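Local coordinates for protein TSSL (PDB 4ACK) that is the cytoplasmic domain of a DotU-family type VI secretion protein and probably serves as part of the membrane-anchored complex of that secretion machinery, at residues K52-P64 with I106-C120. Sequence-based numbering, arbitrary orientation.
Sequences KYSETVCKYIVFP and ITDNILSENIYPQIC
Ile106 lies against Tyr60 with its CG2 over one face of the phenol ring, a CH-pi contact 4.3 Å from the ring centroid. Its CG1 runs on past the same ring, and CD1 carries the chain beyond it to Pro64 CG and the Phe63 ring, so this one residue reaches along the turn from Tyr60 to Pro64. One helical turn on, a chi1 of -67° sets the Asn109 CG opposite the carbonyl carbon, which carries the amide across to the phenol end of Tyr60, where ND2 donates to Tyr60 OH at 2.9 Å with an N-H...O angle of 152°. The amide plane is turned 42° from the ring. Ile110 sends CG2 to Tyr60 CD2, and the same methyl sits over the centre of the Tyr116 ring.

Past the turn that leaves helix 99-112, Tyr116 sets its ring obliquely to that of Tyr60, CE1 lying 3.7 Å from Tyr60 CE2, while its CD1 edge meets Val57 CG2. Pro117 follows, its CG over a face of Tyr53 and 3.7 Å from Val57 CG1; the Tyr53 hydroxyl is hydrogen-bonded to the carboxylate of Asp3, near the start of the chain. Ile119 CG2 touches Ile61 CD1 at 3.6 Å, and Cys120 rests its SG on Ile61 CG1. A water donates to both Tyr60 O and Cys120 O, bridging the two backbones.

Helix 55-79 is thus packed against two successive helices, 99-112 and 118-129, and their connection. The chemistry is mostly aliphatic and aromatic: the direct hydrogen bond between the segments fixes the phenol end of Tyr60, and the water links carbonyls that could not bond to each other.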
ATOM      1  N   LYS A  52      19.058  -4.571   1.829  1.00 29.56           N
ATOM      2  CA  LYS A  52      19.622  -3.661   0.847  1.00 28.46           C
ATOM      3  C   LYS A  52      19.441  -2.169   1.122  1.00 27.40           C
ATOM      4  O   LYS A  52      20.250  -1.362   0.688  1.00 27.39           O
ATOM      5  CB  LYS A  52      18.999  -3.926  -0.552  1.00 28.93           C
ATOM      6  CG  LYS A  52      19.303  -5.305  -1.124  1.00 33.42           C
ATOM      7  CD  LYS A  52      18.439  -5.555  -2.391  1.00 38.34           C
ATOM      8  CE  LYS A  52      17.277  -6.453  -2.064  1.00 38.19           C
ATOM      9  NZ  LYS A  52      16.634  -6.956  -3.295  1.00 38.50           N
ATOM     10  N   TYR A  53      18.367  -1.797   1.802  1.00 26.02           N
ATOM     11  CA  TYR A  53      17.867  -0.389   1.766  1.00 26.54           C
ATOM     12  C   TYR A  53      17.847   0.185   3.150  1.00 25.75           C
ATOM     13  O   TYR A  53      17.758  -0.568   4.126  1.00 26.86           O
ATOM     14  CB  TYR A  53      16.465  -0.329   1.130  1.00 23.95           C
ATOM     15  CG  TYR A  53      16.500  -0.701  -0.325  1.00 26.84           C
ATOM     16  CD1 TYR A  53      17.399  -0.064  -1.208  1.00 26.90           C
ATOM     17  CD2 TYR A  53      15.661  -1.725  -0.843  1.00 26.38           C
ATOM     18  CE1 TYR A  53      17.475  -0.440  -2.558  1.00 27.61           C
ATOM     19  CE2 TYR A  53      15.695  -2.065  -2.210  1.00 25.23           C
ATOM     20  CZ  TYR A  53      16.593  -1.438  -3.042  1.00 28.68           C
ATOM     21  OH  TYR A  53      16.640  -1.790  -4.385  1.00 31.20           O
ATOM     22  N   SER A  54      17.918   1.505   3.256  1.00 27.06           N
ATOM     23  CA  SER A  54      17.775   2.126   4.589  1.00 28.72           C
ATOM     24  C   SER A  54      16.342   1.906   5.107  1.00 28.87           C
ATOM     25  O   SER A  54      15.424   1.552   4.363  1.00 27.52           O
ATOM     26  CB  SER A  54      18.007   3.635   4.523  1.00 28.34           C
ATOM     27  OG  SER A  54      17.148   4.224   3.559  1.00 29.33           O
ATOM     28  N   GLU A  55      16.154   2.176   6.386  1.00 30.10           N
ATOM     29  CA  GLU A  55      14.858   2.104   7.006  1.00 30.78           C
ATOM     30  C   GLU A  55      13.861   3.003   6.345  1.00 30.10           C
ATOM     31  O   GLU A  55      12.683   2.619   6.209  1.00 30.05           O
ATOM     32  CB  GLU A  55      14.948   2.518   8.489  1.00 34.13           C
ATOM     33  CG  GLU A  55      15.796   1.539   9.355  1.00 36.52           C
ATOM     34  CD  GLU A  55      15.032   1.088  10.583  0.50 43.19           C
ATOM     35  OE1 GLU A  55      13.767   1.033  10.504  0.50 44.98           O
ATOM     36  OE2 GLU A  55      15.688   0.797  11.613  0.50 43.30           O
ATOM     37  N   THR A  56      14.286   4.207   5.967  1.00 28.78           N
ATOM     38  CA  THR A  56      13.359   5.184   5.335  1.00 29.02           C
ATOM     39  C   THR A  56      12.853   4.650   3.993  1.00 28.23           C
ATOM     40  O   THR A  56      11.643   4.638   3.713  1.00 26.94           O
ATOM     41  CB  THR A  56      14.038   6.570   5.130  1.00 28.26           C
ATOM     42  OG1 THR A  56      14.424   7.076   6.393  1.00 30.14           O
ATOM     43  CG2 THR A  56      13.128   7.582   4.426  1.00 29.01           C
ATOM     44  N   VAL A  57      13.785   4.164   3.173  1.00 28.80           N
ATOM     45  CA  VAL A  57      13.427   3.570   1.857  1.00 28.12           C
ATOM     46  C   VAL A  57      12.500   2.339   2.040  1.00 27.73           C
ATOM     47  O   VAL A  57      11.489   2.212   1.351  1.00 27.87           O
ATOM     48  CB  VAL A  57      14.682   3.254   0.992  1.00 28.99           C
ATOM     49  CG1 VAL A  57      14.319   2.406  -0.196  1.00 27.13           C
ATOM     50  CG2 VAL A  57      15.362   4.587   0.556  1.00 29.94           C
ATOM     51  N   CYS A  58      12.805   1.467   2.981  1.00 28.58           N
ATOM     52  CA  CYS A  58      11.950   0.329   3.240  0.50 29.64           C
ATOM     53  C   CYS A  58      10.542   0.817   3.618  1.00 29.75           C
ATOM     54  O   CYS A  58       9.549   0.352   3.058  1.00 29.82           O
ATOM     55  CB  CYS A  58      12.534  -0.537   4.336  0.50 29.04           C
ATOM     56  SG  CYS A  58      14.107  -1.345   3.833  0.50 33.66           S
ATOM     57  N   LYS A  59      10.473   1.770   4.545  1.00 29.47           N
ATOM     58  CA  LYS A  59       9.170   2.413   4.842  1.00 27.60           C
ATOM     59  C   LYS A  59       8.483   3.023   3.618  1.00 25.86           C
ATOM     60  O   LYS A  59       7.276   2.889   3.461  1.00 26.85           O
ATOM     61  CB  LYS A  59       9.301   3.446   5.965  1.00 26.56           C
ATOM     62  CG  LYS A  59       8.030   4.347   6.159  1.00 28.94           C
ATOM     63  CD  LYS A  59       8.217   5.251   7.404  1.00 32.37           C
ATOM     64  CE  LYS A  59       9.095   6.487   6.975  1.00 33.09           C
ATOM     65  NZ  LYS A  59       9.039   7.510   7.984  1.00 37.39           N
ATOM     66  N   TYR A  60       9.216   3.677   2.735  1.00 24.50           N
ATOM     67  CA  TYR A  60       8.564   4.263   1.602  1.00 24.67           C
ATOM     68  C   TYR A  60       7.917   3.228   0.670  1.00 24.90           C
ATOM     69  O   TYR A  60       7.074   3.547  -0.173  1.00 24.03           O
ATOM     70  CB  TYR A  60       9.535   5.118   0.812  1.00 25.35           C
ATOM     71  CG  TYR A  60       9.845   6.477   1.423  1.00 27.57           C
ATOM     72  CD1 TYR A  60       9.387   6.832   2.717  1.00 27.40           C
ATOM     73  CD2 TYR A  60      10.642   7.372   0.729  1.00 27.82           C
ATOM     74  CE1 TYR A  60       9.659   8.064   3.247  1.00 29.30           C
ATOM     75  CE2 TYR A  60      10.937   8.628   1.254  1.00 31.89           C
ATOM     76  CZ  TYR A  60      10.442   8.964   2.496  1.00 33.48           C
ATOM     77  OH  TYR A  60      10.737  10.223   2.961  1.00 35.79           O
ATOM     78  N   ILE A  61       8.381   1.993   0.747  1.00 25.59           N
ATOM     79  CA  ILE A  61       7.903   0.978  -0.152  1.00 25.05           C
ATOM     80  C   ILE A  61       6.778   0.256   0.590  1.00 25.85           C
ATOM     81  O   ILE A  61       5.755   0.053   0.014  1.00 27.00           O
ATOM     82  CB  ILE A  61       9.035  -0.022  -0.481  1.00 25.30           C
ATOM     83  CG1 ILE A  61      10.048   0.634  -1.395  1.00 27.64           C
ATOM     84  CG2 ILE A  61       8.481  -1.357  -1.101  1.00 20.41           C
ATOM     85  CD1 ILE A  61      11.425  -0.076  -1.274  1.00 33.33           C
ATOM     86  N   VAL A  62       6.969  -0.087   1.867  1.00 25.40           N
ATOM     87  CA  VAL A  62       5.993  -0.895   2.568  1.00 27.35           C
ATOM     88  C   VAL A  62       4.796  -0.061   3.168  1.00 28.78           C
ATOM     89  O   VAL A  62       3.687  -0.545   3.231  1.00 26.71           O
ATOM     90  CB  VAL A  62       6.681  -1.696   3.693  1.00 28.31           C
ATOM     91  CG1 VAL A  62       5.661  -2.469   4.655  1.00 24.67           C
ATOM     92  CG2 VAL A  62       7.733  -2.649   3.056  1.00 27.76           C
ATOM     93  N   PHE A  63       5.042   1.157   3.647  1.00 28.79           N
ATOM     94  CA  PHE A  63       3.887   1.914   4.206  1.00 28.59           C
ATOM     95  C   PHE A  63       2.716   2.103   3.187  1.00 28.07           C
ATOM     96  O   PHE A  63       1.571   1.915   3.543  1.00 28.82           O
ATOM     97  CB  PHE A  63       4.327   3.261   4.733  1.00 28.50           C
ATOM     98  CG  PHE A  63       3.202   4.036   5.336  1.00 28.68           C
ATOM     99  CD1 PHE A  63       2.362   4.821   4.527  1.00 26.99           C
ATOM    100  CD2 PHE A  63       2.936   3.918   6.696  1.00 26.62           C
ATOM    101  CE1 PHE A  63       1.290   5.537   5.108  1.00 27.94           C
ATOM    102  CE2 PHE A  63       1.844   4.631   7.293  1.00 29.65           C
ATOM    103  CZ  PHE A  63       1.042   5.419   6.498  1.00 27.74           C
ATOM    104  N   PRO A  64       2.999   2.526   1.949  1.00 26.42           N
ATOM    105  CA  PRO A  64       1.912   2.738   1.041  1.00 26.84           C
ATOM    106  C   PRO A  64       1.135   1.465   0.731  1.00 28.56           C
ATOM    107  O   PRO A  64      -0.038   1.549   0.386  1.00 26.60           O
ATOM    108  CB  PRO A  64       2.602   3.227  -0.245  1.00 26.71           C
ATOM    109  CG  PRO A  64       3.889   3.899   0.273  1.00 26.50           C
ATOM    110  CD  PRO A  64       4.284   3.005   1.412  1.00 27.18           C
ATOM    111  N   ILE A 106       5.018  10.733   0.966  1.00 29.02           N
ATOM    112  CA  ILE A 106       6.048   9.828   0.374  1.00 26.09           C
ATOM    113  C   ILE A 106       6.267  10.085  -1.106  1.00 26.68           C
ATOM    114  O   ILE A 106       7.440  10.220  -1.578  1.00 27.51           O
ATOM    115  CB  ILE A 106       5.669   8.365   0.597  1.00 26.29           C
ATOM    116  CG1 ILE A 106       5.794   8.123   2.100  1.00 22.59           C
ATOM    117  CG2 ILE A 106       6.557   7.396  -0.299  1.00 23.76           C
ATOM    118  CD1 ILE A 106       5.209   6.774   2.604  1.00 26.08           C
ATOM    119  N   THR A 107       5.166  10.195  -1.838  1.00 24.75           N
ATOM    120  CA  THR A 107       5.228  10.368  -3.272  1.00 26.59           C
ATOM    121  C   THR A 107       5.929  11.703  -3.626  1.00 29.01           C
ATOM    122  O   THR A 107       6.788  11.713  -4.512  1.00 27.85           O
ATOM    123  CB  THR A 107       3.834  10.286  -3.900  1.00 26.16           C
ATOM    124  OG1 THR A 107       3.215   9.011  -3.527  1.00 30.10           O
ATOM    125  CG2 THR A 107       3.892  10.434  -5.426  1.00 26.82           C
ATOM    126  N   ASP A 108       5.568  12.810  -2.923  1.00 30.22           N
ATOM    127  CA  ASP A 108       6.311  14.069  -3.033  1.00 31.99           C
ATOM    128  C   ASP A 108       7.818  13.847  -2.855  1.00 30.61           C
ATOM    129  O   ASP A 108       8.592  14.342  -3.614  1.00 31.33           O
ATOM    130  CB  ASP A 108       5.864  15.112  -1.972  1.00 31.54           C
ATOM    131  CG  ASP A 108       4.441  15.606  -2.207  1.00 33.63           C
ATOM    132  OD1 ASP A 108       3.961  15.604  -3.351  1.00 34.59           O
ATOM    133  OD2 ASP A 108       3.781  15.943  -1.211  1.00 38.07           O
ATOM    134  N   ASN A 109       8.207  13.144  -1.814  1.00 30.61           N
ATOM    135  CA  ASN A 109       9.603  12.942  -1.557  1.00 31.92           C
ATOM    136  C   ASN A 109      10.319  12.185  -2.673  1.00 33.56           C
ATOM    137  O   ASN A 109      11.303  12.707  -3.229  1.00 34.18           O
ATOM    138  CB  ASN A 109       9.792  12.268  -0.241  1.00 32.07           C
ATOM    139  CG  ASN A 109       9.364  13.168   0.944  1.00 36.63           C
ATOM    140  OD1 ASN A 109       9.068  14.350   0.756  1.00 36.63           O
ATOM    141  ND2 ASN A 109       9.350  12.608   2.158  1.00 36.63           N
ATOM    142  N   ILE A 110       9.794  11.023  -3.075  1.00 32.61           N
ATOM    143  CA  ILE A 110      10.468  10.243  -4.136  1.00 32.37           C
ATOM    144  C   ILE A 110      10.417  10.957  -5.449  1.00 34.06           C
ATOM    145  O   ILE A 110      11.255  10.728  -6.306  1.00 33.82           O
ATOM    146  CB  ILE A 110       9.931   8.825  -4.271  1.00 31.54           C
ATOM    147  CG1 ILE A 110       8.546   8.757  -4.941  1.00 28.56           C
ATOM    148  CG2 ILE A 110       9.971   8.163  -2.921  1.00 29.27           C
ATOM    149  CD1 ILE A 110       8.032   7.237  -5.061  1.00 31.81           C
ATOM    150  N   LEU A 111       9.446  11.861  -5.613  1.00 35.55           N
ATOM    151  CA  LEU A 111       9.379  12.580  -6.895  1.00 36.90           C
ATOM    152  C   LEU A 111      10.300  13.816  -6.955  1.00 37.91           C
ATOM    153  O   LEU A 111      10.628  14.288  -8.045  1.00 36.48           O
ATOM    154  CB  LEU A 111       7.932  12.971  -7.314  1.00 36.00           C
ATOM    155  CG  LEU A 111       6.971  11.911  -7.903  1.00 33.71           C
ATOM    156  CD1 LEU A 111       5.602  12.533  -7.982  1.00 33.65           C
ATOM    157  CD2 LEU A 111       7.393  11.430  -9.335  1.00 32.84           C
ATOM    158  N   SER A 112      10.575  14.403  -5.816  1.00 40.25           N
ATOM    159  CA  SER A 112      11.446  15.544  -5.707  1.00 44.75           C
ATOM    160  C   SER A 112      12.917  15.268  -5.932  1.00 47.40           C
ATOM    161  O   SER A 112      13.592  16.024  -6.563  1.00 48.28           O
ATOM    162  CB  SER A 112      11.221  16.278  -4.410  1.00 43.82           C
ATOM    163  OG  SER A 112      12.000  15.738  -3.412  1.00 48.59           O
ATOM    164  N   GLU A 113      13.393  14.159  -5.406  1.00 50.36           N
ATOM    165  CA  GLU A 113      14.786  13.784  -5.496  1.00 52.30           C
ATOM    166  C   GLU A 113      15.028  12.492  -6.210  1.00 52.34           C
ATOM    167  O   GLU A 113      14.468  11.476  -5.895  1.00 50.90           O
ATOM    168  CB  GLU A 113      15.339  13.612  -4.114  1.00 52.90           C
ATOM    169  CG  GLU A 113      15.744  14.859  -3.467  1.00 57.57           C
ATOM    170  CD  GLU A 113      16.518  14.584  -2.233  1.00 62.76           C
ATOM    171  OE1 GLU A 113      15.893  14.256  -1.228  1.00 64.49           O
ATOM    172  OE2 GLU A 113      17.745  14.685  -2.269  1.00 65.74           O
ATOM    173  N   ASN A 114      15.925  12.525  -7.155  1.00 52.72           N
ATOM    174  CA  ASN A 114      16.172  11.333  -7.903  1.00 53.93           C
ATOM    175  C   ASN A 114      17.160  10.380  -7.269  1.00 53.03           C
ATOM    176  O   ASN A 114      18.036   9.888  -7.930  1.00 53.81           O
ATOM    177  CB  ASN A 114      16.701  11.740  -9.244  1.00 54.96           C
ATOM    178  CG  ASN A 114      16.312  10.810 -10.293  1.00 59.52           C
ATOM    179  OD1 ASN A 114      16.892   9.740 -10.425  1.00 65.54           O
ATOM    180  ND2 ASN A 114      15.303  11.178 -11.048  1.00 61.63           N
ATOM    181  N   ILE A 115      16.965  10.088  -5.999  1.00 50.76           N
ATOM    182  CA  ILE A 115      17.797   9.147  -5.255  1.00 48.89           C
ATOM    183  C   ILE A 115      17.257   7.715  -5.046  1.00 46.57           C
ATOM    184  O   ILE A 115      18.000   6.838  -4.604  1.00 47.03           O
ATOM    185  CB  ILE A 115      18.243   9.716  -3.856  1.00 49.51           C
ATOM    186  CG1 ILE A 115      17.066  10.331  -3.094  1.00 49.00           C
ATOM    187  CG2 ILE A 115      19.429  10.714  -4.014  1.00 50.32           C
ATOM    188  CD1 ILE A 115      17.383  10.706  -1.642  1.00 50.93           C
ATOM    189  N   TYR A 116      15.999   7.453  -5.390  1.00 43.64           N
ATOM    190  CA  TYR A 116      15.343   6.263  -4.845  1.00 39.49           C
ATOM    191  C   TYR A 116      15.374   5.073  -5.766  1.00 37.50           C
ATOM    192  O   TYR A 116      15.330   5.256  -6.965  1.00 37.26           O
ATOM    193  CB  TYR A 116      13.899   6.627  -4.519  1.00 39.64           C
ATOM    194  CG  TYR A 116      13.820   7.641  -3.423  1.00 37.57           C
ATOM    195  CD1 TYR A 116      13.884   7.248  -2.083  1.00 37.73           C
ATOM    196  CD2 TYR A 116      13.709   8.998  -3.722  1.00 35.49           C
ATOM    197  CE1 TYR A 116      13.819   8.206  -1.062  1.00 41.22           C
ATOM    198  CE2 TYR A 116      13.618   9.953  -2.707  1.00 38.48           C
ATOM    199  CZ  TYR A 116      13.657   9.554  -1.403  1.00 38.74           C
ATOM    200  OH  TYR A 116      13.575  10.515  -0.448  1.00 44.08           O
ATOM    201  N   PRO A 117      15.407   3.849  -5.215  1.00 35.58           N
ATOM    202  CA  PRO A 117      15.368   2.700  -6.108  1.00 35.41           C
ATOM    203  C   PRO A 117      14.058   2.635  -6.879  1.00 35.09           C
ATOM    204  O   PRO A 117      13.048   3.163  -6.420  1.00 33.81           O
ATOM    205  CB  PRO A 117      15.435   1.514  -5.174  1.00 36.21           C
ATOM    206  CG  PRO A 117      15.109   2.060  -3.798  1.00 36.45           C
ATOM    207  CD  PRO A 117      15.602   3.464  -3.817  1.00 35.75           C
ATOM    208  N   GLN A 118      14.071   1.959  -8.021  1.00 33.08           N
ATOM    209  CA  GLN A 118      12.915   1.885  -8.912  1.00 33.81           C
ATOM    210  C   GLN A 118      11.673   1.262  -8.250  1.00 31.48           C
ATOM    211  O   GLN A 118      10.570   1.661  -8.536  1.00 29.58           O
ATOM    212  CB  GLN A 118      13.263   1.060 -10.155  1.00 34.38           C
ATOM    213  CG  GLN A 118      12.264   1.253 -11.263  1.00 41.00           C
ATOM    214  CD  GLN A 118      12.413   2.629 -11.942  1.00 49.84           C
ATOM    215  OE1 GLN A 118      13.097   3.558 -11.439  1.00 50.78           O
ATOM    216  NE2 GLN A 118      11.789   2.757 -13.093  1.00 52.30           N
ATOM    217  N   ILE A 119      11.882   0.298  -7.365  1.00 29.87           N
ATOM    218  CA  ILE A 119      10.792  -0.293  -6.600  1.00 30.84           C
ATOM    219  C   ILE A 119       9.880   0.740  -5.800  1.00 30.88           C
ATOM    220  O   ILE A 119       8.671   0.469  -5.568  1.00 29.48           O
ATOM    221  CB  ILE A 119      11.287  -1.445  -5.699  1.00 29.48           C
ATOM    222  CG1 ILE A 119      10.083  -2.171  -5.078  1.00 31.27           C
ATOM    223  CG2 ILE A 119      12.305  -0.953  -4.613  1.00 29.12           C
ATOM    224  CD1 ILE A 119      10.381  -3.513  -4.458  1.00 31.97           C
ATOM    225  N   CYS A 120      10.471   1.871  -5.358  1.00 30.29           N
ATOM    226  CA  CYS A 120       9.668   2.961  -4.709  1.00 30.47           C
ATOM    227  C   CYS A 120       8.567   3.446  -5.631  1.00 30.11           C
ATOM    228  O   CYS A 120       7.415   3.449  -5.237  1.00 29.31           O
ATOM    229  CB  CYS A 120      10.549   4.145  -4.290  1.00 29.33           C
ATOM    230  SG  CYS A 120      11.591   3.698  -2.918  1.00 34.23           S
TER
HETATM  231  O   HOH W   1       7.679   4.461  -2.561  1.00 31.17           O